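PDB 3EO7: putative Nitroreductase from Anabaena variabilis ATCC 29413, which binds flavin mononucleotide and, as a member of the nitroreductase family, probably acts as an oxidoreductase. Local coordinates for residues Ala385-Val389 with Asp430-Val434; Gly482-Asp486 with Val501-Thr505. All coordinates share one frame; numbering follows the deposited sequence.

Interaction 1 of 2, residues Ala385-Val389 with Asp430-Val434; sequences AVCGV and DAAAV
Ala385 and Val434 form an antiparallel hydrogen-bonded pair joining strand 381-390 to the start of strand 433-439. Just before it, Ala432 and Ala433 together face Leu507 of strand 500-508, making a classic beta bulge. The polar contacts are all backbone. Ala385 N binds Val434 O at 2.9 Å, and Val434 N returns the bond to Ala385 O at 2.8 Å. Beyond the non-hydrogen-bonded pair Val386 and Ala433, the carbonyl of Ala432 takes two donors: Cys387 N, 2.9 Å from Ala432 O, tilts 35° out of the carbonyl plane, whereas Gly388 N, also 2.9 Å from Ala432 O, lies in that plane on a lone pair. Two bonds thus grip one oxygen as the paired strand turns irregular.

The apolar contacts are small. Ala385 CB and Val434 CB, 4.4 Å apart, share a face of the sheet on which both side chains touch Leu418 of helix 415-421. Val389 has CG1 anti to the backbone N (chi1 174°), which leaves CG2 as the branch beside Ala433 CB, at 4.3 Å. A methyl-to-carbonyl contact is closer: alanine suits the buried place of Ala432, whose CB already lies 3.2 Å from Gly388 O.

Interaction 2 of 2, residues Gly482-Asp486 with Val501-Thr505; sequences GGFFD and VIYIT. With FMN (flavin mononucleotide), chain B.
Phe484 turns its ring onto Val501, whose CG1 methyl stands over one face in a CH-pi contact, 4.0 Å from the ring centroid and 30° off the normal. The ring gets there from a crowded rotamer, CG lying between the backbone N and the carbonyl carbon (chi1 47°), which directs it from the loop onto strand 500-508. Its far end reaches the backbone: Phe484 CZ is 3.5 Å from Val501 O, and Ile502 O lies at the ring edge, near its plane. At the near end Ile504 approaches obliquely, CD1 3.6 Å from Phe484 CB; its extended chain suits this reach. Replacing Phe484 by alanine is likely to open a gap between loop and strand, leaving Val501 CG1 without the ring face it packs on and Ile504 CD1 without most of its aromatic neighbour.

Polar links run through water. One water sits between Asp486 OD2 and Val501 O, and another accepts from Val501 N at 3.0 Å while touching Asp486 O. Asp486 OD2 also forms a salt bridge with Arg183, a charged mate for this buried carboxylate.

At the flavin, Gly482 N donates to N5 of FMN at 3.1 Å; a side chain there would crowd FMN C6, so glycine fits. Tyr503 presents CE1 to the dimethyl end, 3.7 Å from FMN C7M, while its OH is hydrogen-bonded to His191 NE2. Helix 181-202 meets Phe484 and Tyr503, helix 452-473 packs on Ile502 and Tyr503, and strand 433-439 flanks Val501 and Ile504.

In the fold
Interaction 1 closes before interaction 2 opens along the chain, and both belong to the second nitroreductase-family region. Their centres are about 16 Å apart, yet they join through one mixed sheet in which strands 433-439 and 500-508 are antiparallel neighbours. They meet directly where Val434 CG1 packs on Ile504 CG2 at 3.3 Å. Interaction 1 ties strand 433-439 to strand 381-390, farther from the cofactor, with the side chain of Val434 about 11 Å from the bound FMN. Interaction 2 packs the loop between strand 477-481 and helix 486-493 against strand 500-508, beside the flavin. The sheet thus carries on from the inner pairing of interaction 1, through strand 433-439, to strand 500-508 at the flavin.

Interaction 1 of 2, residues Ala385-Val389 with Asp430-Val434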
ATOM      1  N   ALA A 385      -0.872 -13.003 -15.568  1.00 14.59           N
ATOM      2  CA  ALA A 385      -1.164 -13.158 -16.987  1.00 15.56           C
ATOM      3  C   ALA A 385       0.106 -12.737 -17.728  1.00 17.77           C
ATOM      4  O   ALA A 385       0.561 -11.591 -17.620  1.00 19.38           O
ATOM      5  CB  ALA A 385      -2.362 -12.302 -17.422  1.00 13.42           C
ATOM      6  N   VAL A 386       0.673 -13.659 -18.497  1.00 16.40           N
ATOM      7  CA  VAL A 386       1.891 -13.407 -19.253  1.00 15.38           C
ATOM      8  C   VAL A 386       1.554 -13.314 -20.730  1.00 14.95           C
ATOM      9  O   VAL A 386       0.989 -14.256 -21.291  1.00 16.28           O
ATOM     10  CB  VAL A 386       2.908 -14.563 -19.005  1.00 17.10           C
ATOM     11  CG1 VAL A 386       4.106 -14.466 -19.914  1.00 16.11           C
ATOM     12  CG2 VAL A 386       3.302 -14.622 -17.478  1.00 17.03           C
ATOM     13  N   CYS A 387       1.876 -12.181 -21.358  1.00 15.04           N
ATOM     14  CA  CYS A 387       1.655 -11.998 -22.778  1.00 16.59           C
ATOM     15  C   CYS A 387       2.924 -11.832 -23.565  1.00 16.53           C
ATOM     16  O   CYS A 387       2.942 -12.163 -24.740  1.00 17.13           O
ATOM     17  CB  CYS A 387       0.782 -10.780 -23.040  1.00 16.99           C
ATOM     18  SG  CYS A 387      -0.857 -10.988 -22.293  1.00 21.27           S
ATOM     19  N   GLY A 388       3.966 -11.304 -22.933  1.00 17.81           N
ATOM     20  CA  GLY A 388       5.237 -11.056 -23.599  1.00 16.74           C
ATOM     21  C   GLY A 388       6.443 -11.177 -22.711  1.00 14.64           C
ATOM     22  O   GLY A 388       7.083 -10.190 -22.404  1.00 18.24           O
ATOM     23  N   VAL A 389       6.757 -12.390 -22.276  1.00 16.37           N
ATOM     24  CA  VAL A 389       7.927 -12.644 -21.460  1.00 15.67           C
ATOM     25  C   VAL A 389       8.723 -13.671 -22.221  1.00 18.95           C
ATOM     26  O   VAL A 389       8.261 -14.803 -22.443  1.00 18.77           O
ATOM     27  CB  VAL A 389       7.591 -13.096 -20.027  1.00 14.91           C
ATOM     28  CG1 VAL A 389       8.895 -13.479 -19.274  1.00 16.85           C
ATOM     29  CG2 VAL A 389       6.810 -12.009 -19.302  1.00 15.89           C
ATOM     30  N   ASP A 430      -0.960  -3.883 -23.767  1.00 16.56           N
ATOM     31  CA  ASP A 430       0.452  -3.808 -24.159  1.00 16.81           C
ATOM     32  C   ASP A 430       1.470  -4.286 -23.144  1.00 17.42           C
ATOM     33  O   ASP A 430       2.653  -4.377 -23.461  1.00 16.58           O
ATOM     34  CB  ASP A 430       0.779  -2.361 -24.554  1.00 18.57           C
ATOM     35  CG  ASP A 430      -0.054  -1.873 -25.741  1.00 22.82           C
ATOM     36  OD1 ASP A 430      -0.449  -2.713 -26.568  1.00 20.67           O
ATOM     37  OD2 ASP A 430      -0.352  -0.663 -25.793  1.00 23.65           O
ATOM     38  N   ALA A 431       1.003  -4.562 -21.928  1.00 16.89           N
ATOM     39  CA  ALA A 431       1.833  -5.128 -20.885  1.00 15.34           C
ATOM     40  C   ALA A 431       2.487  -6.453 -21.341  1.00 15.15           C
ATOM     41  O   ALA A 431       1.887  -7.246 -22.088  1.00 17.00           O
ATOM     42  CB  ALA A 431       0.977  -5.401 -19.649  1.00 16.99           C
ATOM     43  N   ALA A 432       3.686  -6.675 -20.836  1.00 14.95           N
ATOM     44  CA  ALA A 432       4.398  -7.931 -20.992  1.00 15.45           C
ATOM     45  C   ALA A 432       3.781  -8.953 -20.019  1.00 16.30           C
ATOM     46  O   ALA A 432       3.674 -10.140 -20.331  1.00 15.90           O
ATOM     47  CB  ALA A 432       5.921  -7.731 -20.701  1.00 15.18           C
ATOM     48  N   ALA A 433       3.434  -8.490 -18.817  1.00 17.77           N
ATOM     49  CA  ALA A 433       2.834  -9.337 -17.779  1.00 16.26           C
ATOM     50  C   ALA A 433       1.940  -8.472 -16.905  1.00 14.83           C
ATOM     51  O   ALA A 433       2.194  -7.271 -16.714  1.00 16.89           O
ATOM     52  CB  ALA A 433       3.905  -9.996 -16.924  1.00 15.79           C
ATOM     53  N   VAL A 434       0.927  -9.105 -16.350  1.00 14.90           N
ATOM     54  CA  VAL A 434      -0.041  -8.415 -15.498  1.00 13.95           C
ATOM     55  C   VAL A 434      -0.220  -9.255 -14.241  1.00 16.42           C
ATOM     56  O   VAL A 434      -0.588 -10.441 -14.329  1.00 17.33           O
ATOM     57  CB  VAL A 434      -1.355  -8.179 -16.215  1.00 14.50           C
ATOM     58  CG1 VAL A 434      -2.346  -7.447 -15.241  1.00 17.41           C
ATOM     59  CG2 VAL A 434      -1.165  -7.341 -17.517  1.00 15.94           C
TER

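Interaction 2 of 2, residues Gly482-Asp486 with Val501-Thr505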
ATOM      1  N   GLY A 482      -6.530   0.216 -10.688  1.00 16.72           N
ATOM      2  CA  GLY A 482      -7.458   0.067  -9.563  1.00 17.10           C
ATOM      3  C   GLY A 482      -8.842  -0.417  -9.914  1.00 18.30           C
ATOM      4  O   GLY A 482      -9.507  -1.065  -9.101  1.00 20.54           O
ATOM      5  N   GLY A 483      -9.270  -0.088 -11.118  1.00 17.77           N
ATOM      6  CA  GLY A 483     -10.597  -0.410 -11.628  1.00 17.61           C
ATOM      7  C   GLY A 483     -10.537  -1.457 -12.724  1.00 15.65           C
ATOM      8  O   GLY A 483      -9.749  -1.368 -13.662  1.00 16.75           O
ATOM      9  N   PHE A 484     -11.397  -2.456 -12.615  1.00 17.51           N
ATOM     10  CA  PHE A 484     -11.406  -3.575 -13.549  1.00 15.86           C
ATOM     11  C   PHE A 484     -12.755  -4.281 -13.496  1.00 16.41           C
ATOM     12  O   PHE A 484     -13.566  -4.016 -12.592  1.00 15.50           O
ATOM     13  CB  PHE A 484     -10.241  -4.541 -13.183  1.00 16.58           C
ATOM     14  CG  PHE A 484     -10.164  -4.847 -11.711  1.00 17.13           C
ATOM     15  CD1 PHE A 484     -10.958  -5.832 -11.154  1.00 17.91           C
ATOM     16  CD2 PHE A 484      -9.335  -4.082 -10.872  1.00 18.09           C
ATOM     17  CE1 PHE A 484     -10.922  -6.077  -9.768  1.00 17.04           C
ATOM     18  CE2 PHE A 484      -9.298  -4.334  -9.494  1.00 17.10           C
ATOM     19  CZ  PHE A 484     -10.097  -5.325  -8.954  1.00 17.60           C
ATOM     20  N   PHE A 485     -13.018  -5.143 -14.479  1.00 15.95           N
ATOM     21  CA  PHE A 485     -14.264  -5.897 -14.488  1.00 15.59           C
ATOM     22  C   PHE A 485     -14.095  -7.106 -13.579  1.00 16.30           C
ATOM     23  O   PHE A 485     -13.751  -8.199 -14.035  1.00 14.92           O
ATOM     24  CB  PHE A 485     -14.661  -6.254 -15.906  1.00 14.68           C
ATOM     25  CG  PHE A 485     -15.106  -5.065 -16.720  1.00 13.88           C
ATOM     26  CD1 PHE A 485     -16.118  -4.234 -16.268  1.00 16.33           C
ATOM     27  CD2 PHE A 485     -14.548  -4.815 -17.972  1.00 14.71           C
ATOM     28  CE1 PHE A 485     -16.536  -3.144 -17.026  1.00 17.23           C
ATOM     29  CE2 PHE A 485     -14.966  -3.726 -18.738  1.00 18.98           C
ATOM     30  CZ  PHE A 485     -15.938  -2.893 -18.259  1.00 17.83           C
ATOM     31  N   ASP A 486     -14.421  -6.894 -12.296  1.00 16.07           N
ATOM     32  CA  ASP A 486     -14.156  -7.865 -11.239  1.00 17.17           C
ATOM     33  C   ASP A 486     -14.508  -9.317 -11.573  1.00 16.43           C
ATOM     34  O   ASP A 486     -13.647 -10.185 -11.508  1.00 19.63           O
ATOM     35  CB  ASP A 486     -14.921  -7.471  -9.968  1.00 15.81           C
ATOM     36  CG  ASP A 486     -14.469  -6.111  -9.393  1.00 15.65           C
ATOM     37  OD1 ASP A 486     -14.652  -5.095 -10.117  1.00 17.00           O
ATOM     38  OD2 ASP A 486     -13.957  -6.092  -8.239  1.00 15.95           O
ATOM     39  N   VAL A 501     -10.512 -10.700  -7.092  1.00 16.67           N
ATOM     40  CA  VAL A 501      -9.391  -9.863  -7.496  1.00 16.34           C
ATOM     41  C   VAL A 501      -9.449  -8.556  -6.701  1.00 15.94           C
ATOM     42  O   VAL A 501     -10.506  -7.891  -6.662  1.00 17.76           O
ATOM     43  CB  VAL A 501      -9.399  -9.565  -9.011  1.00 16.43           C
ATOM     44  CG1 VAL A 501      -8.339  -8.539  -9.361  1.00 16.15           C
ATOM     45  CG2 VAL A 501      -9.218 -10.867  -9.829  1.00 17.21           C
ATOM     46  N   ILE A 502      -8.330  -8.236  -6.051  1.00 14.36           N
ATOM     47  CA  ILE A 502      -8.154  -7.036  -5.219  1.00 17.98           C
ATOM     48  C   ILE A 502      -7.379  -5.939  -5.949  1.00 17.16           C
ATOM     49  O   ILE A 502      -7.673  -4.769  -5.810  1.00 17.08           O
ATOM     50  CB  ILE A 502      -7.345  -7.425  -3.920  1.00 20.10           C
ATOM     51  CG1 ILE A 502      -8.089  -8.507  -3.137  1.00 29.09           C
ATOM     52  CG2 ILE A 502      -7.052  -6.224  -3.040  1.00 27.58           C
ATOM     53  CD1 ILE A 502      -9.490  -8.104  -2.835  1.00 22.10           C
ATOM     54  N   TYR A 503      -6.358  -6.318  -6.719  1.00 16.69           N
ATOM     55  CA  TYR A 503      -5.510  -5.322  -7.354  1.00 15.47           C
ATOM     56  C   TYR A 503      -4.829  -5.922  -8.560  1.00 16.08           C
ATOM     57  O   TYR A 503      -4.662  -7.139  -8.630  1.00 16.47           O
ATOM     58  CB  TYR A 503      -4.485  -4.824  -6.324  1.00 14.78           C
ATOM     59  CG  TYR A 503      -3.654  -3.608  -6.666  1.00 15.39           C
ATOM     60  CD1 TYR A 503      -4.189  -2.535  -7.380  1.00 14.66           C
ATOM     61  CD2 TYR A 503      -2.345  -3.506  -6.209  1.00 17.12           C
ATOM     62  CE1 TYR A 503      -3.438  -1.423  -7.688  1.00 14.97           C
ATOM     63  CE2 TYR A 503      -1.569  -2.375  -6.481  1.00 14.62           C
ATOM     64  CZ  TYR A 503      -2.128  -1.329  -7.199  1.00 12.34           C
ATOM     65  OH  TYR A 503      -1.437  -0.221  -7.485  1.00 15.72           O
ATOM     66  N   ILE A 504      -4.453  -5.042  -9.488  1.00 15.03           N
ATOM     67  CA  ILE A 504      -3.758  -5.380 -10.716  1.00 15.23           C
ATOM     68  C   ILE A 504      -2.528  -4.486 -10.848  1.00 16.42           C
ATOM     69  O   ILE A 504      -2.586  -3.286 -10.590  1.00 17.11           O
ATOM     70  CB  ILE A 504      -4.667  -5.150 -11.948  1.00 14.13           C
ATOM     71  CG1 ILE A 504      -5.883  -6.059 -11.846  1.00 15.91           C
ATOM     72  CG2 ILE A 504      -3.896  -5.265 -13.268  1.00 17.84           C
ATOM     73  CD1 ILE A 504      -6.929  -5.833 -12.974  1.00 17.21           C
ATOM     74  N   THR A 505      -1.422  -5.095 -11.239  1.00 15.21           N
ATOM     75  CA  THR A 505      -0.185  -4.366 -11.528  1.00 14.54           C
ATOM     76  C   THR A 505       0.318  -4.807 -12.915  1.00 17.75           C
ATOM     77  O   THR A 505       0.607  -5.979 -13.120  1.00 17.23           O
ATOM     78  CB  THR A 505       0.908  -4.581 -10.482  1.00 13.99           C
ATOM     79  OG1 THR A 505       0.462  -4.179  -9.189  1.00 14.84           O
ATOM     80  CG2 THR A 505       2.227  -3.809 -10.881  1.00 15.27           C
TER
HETATM   81  N1  FMN B 700      -2.794   4.583 -13.616  1.00 13.36           N
HETATM   82  C2  FMN B 700      -3.527   4.324 -14.762  1.00 19.23           C
HETATM   83  O2  FMN B 700      -3.185   4.783 -15.846  1.00 17.54           O
HETATM   84  N3  FMN B 700      -4.677   3.580 -14.764  1.00 16.12           N
HETATM   85  C4  FMN B 700      -5.207   3.071 -13.616  1.00 17.03           C
HETATM   86  O4  FMN B 700      -6.143   2.254 -13.705  1.00 16.24           O
HETATM   87  C4A FMN B 700      -4.501   3.302 -12.438  1.00 14.89           C
HETATM   88  N5  FMN B 700      -5.012   2.857 -11.233  1.00 12.76           N
HETATM   89  C5A FMN B 700      -4.252   3.013 -10.056  1.00 13.33           C
HETATM   90  C6  FMN B 700      -4.672   2.479  -8.844  1.00 12.98           C
HETATM   91  C7  FMN B 700      -3.934   2.652  -7.674  1.00 13.46           C
HETATM   92  C7M FMN B 700      -4.364   1.947  -6.378  1.00 13.11           C
HETATM   93  C8  FMN B 700      -2.744   3.368  -7.707  1.00 14.61           C
HETATM   94  C8M FMN B 700      -1.804   3.425  -6.520  1.00 10.86           C
HETATM   95  C9  FMN B 700      -2.290   3.914  -8.922  1.00 13.14           C
HETATM   96  C9A FMN B 700      -3.044   3.734 -10.094  1.00 13.07           C
HETATM   97  N10 FMN B 700      -2.607   4.279 -11.296  1.00 14.49           N
HETATM   98  C10 FMN B 700      -3.309   4.056 -12.450  1.00 14.61           C
HETATM   99  C1' FMN B 700      -1.458   5.264 -11.349  1.00 12.78           C
HETATM  100  C2' FMN B 700      -1.830   6.651 -10.864  1.00 14.98           C
HETATM  101  O2' FMN B 700      -2.534   7.357 -11.909  1.00 16.43           O
HETATM  102  C3' FMN B 700      -0.563   7.390 -10.440  1.00 13.02           C
HETATM  103  O3' FMN B 700      -0.000   6.771  -9.279  1.00 13.97           O
HETATM  104  C4' FMN B 700      -0.765   8.900 -10.214  1.00 13.75           C
HETATM  105  O4' FMN B 700      -1.186   9.557 -11.443  1.00 15.56           O
HETATM  106  C5' FMN B 700       0.514   9.528  -9.696  1.00 11.88           C
HETATM  107  O5' FMN B 700       1.589   9.344 -10.578  1.00 14.48           O
HETATM  108  P   FMN B 700       2.920   8.608 -10.144  1.00 14.60           P
HETATM  109  O1P FMN B 700       2.564   7.164  -9.806  1.00 14.99           O
HETATM  110  O2P FMN B 700       3.828   8.706 -11.364  1.00 14.81           O
HETATM  111  O3P FMN B 700       3.524   9.305  -8.960  1.00 13.91           O
HETATM  112  O   HOH W   1     -13.002  -8.476  -7.324  1.00 14.56           O
HETATM  113  O   HOH W   2     -12.568 -11.318  -9.149  1.00 17.64           O